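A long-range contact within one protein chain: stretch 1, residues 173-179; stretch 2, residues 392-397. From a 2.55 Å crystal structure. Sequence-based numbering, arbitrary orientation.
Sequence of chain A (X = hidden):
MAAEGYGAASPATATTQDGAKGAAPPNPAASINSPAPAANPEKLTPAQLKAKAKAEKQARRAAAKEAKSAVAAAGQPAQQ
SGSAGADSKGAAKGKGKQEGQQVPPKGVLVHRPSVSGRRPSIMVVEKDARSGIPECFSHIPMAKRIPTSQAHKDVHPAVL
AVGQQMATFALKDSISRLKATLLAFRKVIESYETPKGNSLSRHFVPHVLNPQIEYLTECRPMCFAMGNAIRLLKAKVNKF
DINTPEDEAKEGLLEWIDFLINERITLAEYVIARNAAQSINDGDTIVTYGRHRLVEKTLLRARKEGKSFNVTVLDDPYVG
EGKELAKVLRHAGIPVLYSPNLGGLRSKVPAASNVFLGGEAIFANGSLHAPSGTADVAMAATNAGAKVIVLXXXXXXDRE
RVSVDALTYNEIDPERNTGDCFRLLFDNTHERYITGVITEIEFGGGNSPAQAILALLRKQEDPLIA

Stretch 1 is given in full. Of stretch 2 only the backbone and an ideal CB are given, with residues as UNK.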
# COMPACT_ATOMS: atom_id res chain seq x y z
N ASP A 173 -0.07 -0.22 7.32
CA ASP A 173 0.35 -0.24 5.92
C ASP A 173 0.18 1.12 5.24
O ASP A 173 -0.61 1.96 5.66
CB ASP A 173 -0.40 -1.33 5.17
CG ASP A 173 -1.88 -1.12 5.17
OD1 ASP A 173 -2.46 -1.03 6.28
OD2 ASP A 173 -2.46 -1.02 4.07
N SER A 174 0.96 1.31 4.18
CA SER A 174 1.01 2.56 3.45
C SER A 174 -0.33 2.93 2.80
O SER A 174 -0.68 4.10 2.72
CB SER A 174 2.11 2.51 2.38
OG SER A 174 1.93 1.39 1.55
N ILE A 175 -1.05 1.93 2.30
CA ILE A 175 -2.33 2.17 1.67
C ILE A 175 -3.41 2.61 2.67
O ILE A 175 -4.15 3.55 2.38
CB ILE A 175 -2.77 0.92 0.89
CG1 ILE A 175 -1.82 0.76 -0.29
CG2 ILE A 175 -4.16 1.04 0.34
CD1 ILE A 175 -1.70 2.00 -1.12
N SER A 176 -3.47 1.96 3.83
CA SER A 176 -4.40 2.36 4.90
C SER A 176 -4.06 3.75 5.38
O SER A 176 -4.94 4.57 5.64
CB SER A 176 -4.32 1.43 6.12
OG SER A 176 -4.84 0.16 5.86
N ARG A 177 -2.77 4.00 5.51
CA ARG A 177 -2.32 5.30 5.95
C ARG A 177 -2.75 6.35 4.92
O ARG A 177 -3.29 7.40 5.30
CB ARG A 177 -0.81 5.31 6.16
CG ARG A 177 -0.36 4.53 7.38
CD ARG A 177 1.16 4.40 7.39
NE ARG A 177 1.78 5.70 7.59
CZ ARG A 177 3.07 5.96 7.43
NH1 ARG A 177 3.91 5.00 7.05
NH2 ARG A 177 3.52 7.20 7.64
N LEU A 178 -2.58 6.05 3.64
CA LEU A 178 -2.90 7.01 2.58
C LEU A 178 -4.41 7.34 2.56
O LEU A 178 -4.79 8.52 2.52
CB LEU A 178 -2.45 6.47 1.21
CG LEU A 178 -2.89 7.31 -0.01
CD1 LEU A 178 -2.37 8.73 0.06
CD2 LEU A 178 -2.47 6.67 -1.32
N LYS A 179 -5.25 6.32 2.64
CA LYS A 179 -6.69 6.52 2.62
C LYS A 179 -7.18 7.34 3.81
O LYS A 179 -7.99 8.25 3.65
CB LYS A 179 -7.42 5.17 2.61
CG LYS A 179 -8.86 5.27 2.18
CD LYS A 179 -9.61 3.96 2.41
CE LYS A 179 -11.06 4.11 2.02
NZ LYS A 179 -11.84 2.81 1.96
N UNK A 392 1.65 -4.62 -6.16
CA UNK A 392 1.77 -3.30 -5.58
C UNK A 392 1.04 -2.21 -6.39
O UNK A 392 1.09 -2.19 -7.62
CB UNK A 392 3.25 -2.94 -5.45
N UNK A 393 0.43 -1.27 -5.68
CA UNK A 393 -0.27 -0.15 -6.31
C UNK A 393 0.77 0.84 -6.82
O UNK A 393 1.81 1.01 -6.20
CB UNK A 393 -1.24 0.52 -5.33
N UNK A 394 0.47 1.52 -7.92
CA UNK A 394 1.41 2.45 -8.53
C UNK A 394 1.76 3.59 -7.60
O UNK A 394 2.87 4.12 -7.67
CB UNK A 394 0.84 3.00 -9.84
N UNK A 395 0.82 3.97 -6.75
CA UNK A 395 0.98 5.11 -5.82
C UNK A 395 2.11 4.85 -4.78
O UNK A 395 2.65 5.77 -4.18
CB UNK A 395 -0.34 5.38 -5.10
N UNK A 396 2.47 3.58 -4.61
CA UNK A 396 3.54 3.15 -3.72
C UNK A 396 4.94 3.25 -4.38
O UNK A 396 5.95 3.08 -3.71
CB UNK A 396 3.28 1.71 -3.27
N UNK A 397 4.99 3.49 -5.69
CA UNK A 397 6.26 3.67 -6.40
C UNK A 397 6.89 5.01 -6.12
O UNK A 397 6.20 6.02 -5.97
CB UNK A 397 6.05 3.51 -7.91

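Position 392 has an extended backbone (phi/psi -160/142), and its ideal CB finds no atom of stretch 1 within 5.5 Å. The helix 174-179 therefore sets no preference here, and many side chains would fit. The deposited residue is Cys392, which makes no contact with stretch 1.

At position 393 the CA-to-CB bond points toward the helix, and the ideal CB lies 4.5 Å from Ile175 CD1. The visible neighbour is aliphatic, so an apolar side chain would suit, as would a longer one that lays its methylenes near the isoleucine and carries a polar end onward; stretch 1 presents no cationic group at this point to demand an acid. The residue is Glu393. Glu393 OE2 comes 3.6 Å from Ile175 CG1, a packing contact, and that oxygen finds its hydrogen bond elsewhere in the structure.

Position 394 opens a 3-10 segment (-62/-30), and its ideal CB has nothing of stretch 1 within 5.5 Å. Small or polar residues are as plausible as larger ones. It is Thr394, whose backbone O accepts from the N of residue 397 at 3.0 Å.

Position 395 points toward the helix again. Its ideal CB is 4.5 Å from Leu178 CD2 and 5.4 Å from Ile175 CD1. Such a surface favours an aliphatic side chain: valine, leucine, isoleucine or methionine could each be argued. Ile395 is found, with chi1 at -164° (t). Ile395 CG2 lies 3.9 Å from Ile175 CD1 and 4.0 Å from Leu178 CD2, and Ile395 CG1 lies 3.7 Å from Leu178 CD2.

Position 396 is the closest in register, its CA lying nearest that of Ser174. CA-to-CB points sideways, yet the ideal CB is 5.0 Å from Ser174 OG and 5.4 Å from Ile175 CD1. A side chain long enough to bend back could meet the hydroxyl, which can donate or accept, so asparagine, aspartate, glutamine or histidine would be reasonable. The residue is Asn396; chi1 at -72° (m) brings its end nearer the helix. Asn396 OD1 sits 3.0 Å from Ser174 OG, a possible hydrogen bond, although the hydroxyl proton has another acceptor within reach. Asn396 ND2 packs 3.5 Å from Ile175 CD1. Asn396 ND2 also comes 2.8 Å from Glu393 OE1, but the angle is too poor for a hydrogen bond.

At position 397 the backbone is extended once more (-75/144), and the ideal CB has no stretch 1 atom within 5.5 Å. Stretch 1 sets no preference here, so small, polar or aromatic residues would all fit. It is Phe397, which makes no contact with stretch 1.

Stretch 2, residues 392-397: CETINF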
# COMPACT_ATOMS: atom_id res chain seq x y z
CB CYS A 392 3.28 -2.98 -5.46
SG CYS A 392 3.73 -1.53 -4.51
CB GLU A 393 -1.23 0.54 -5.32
CG GLU A 393 -2.30 -0.39 -4.76
CD GLU A 393 -1.88 -1.15 -3.47
OE1 GLU A 393 -0.66 -1.28 -3.17
OE2 GLU A 393 -2.80 -1.63 -2.76
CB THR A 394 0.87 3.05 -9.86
OG1 THR A 394 -0.36 3.74 -9.62
CG2 THR A 394 0.63 1.98 -10.87
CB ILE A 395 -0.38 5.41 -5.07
CG1 ILE A 395 -0.38 6.78 -4.40
CG2 ILE A 395 -0.71 4.34 -4.03
CD1 ILE A 395 -0.66 7.93 -5.30
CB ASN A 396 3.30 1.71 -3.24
CG ASN A 396 2.16 1.61 -2.22
OD1 ASN A 396 2.07 2.40 -1.29
ND2 ASN A 396 1.28 0.64 -2.42
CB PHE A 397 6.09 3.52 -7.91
CG PHE A 397 5.93 2.10 -8.37
CD1 PHE A 397 4.88 1.33 -7.90
CD2 PHE A 397 6.77 1.57 -9.33
CE1 PHE A 397 4.70 0.03 -8.33
CE2 PHE A 397 6.60 0.27 -9.78
CZ PHE A 397 5.56 -0.51 -9.27
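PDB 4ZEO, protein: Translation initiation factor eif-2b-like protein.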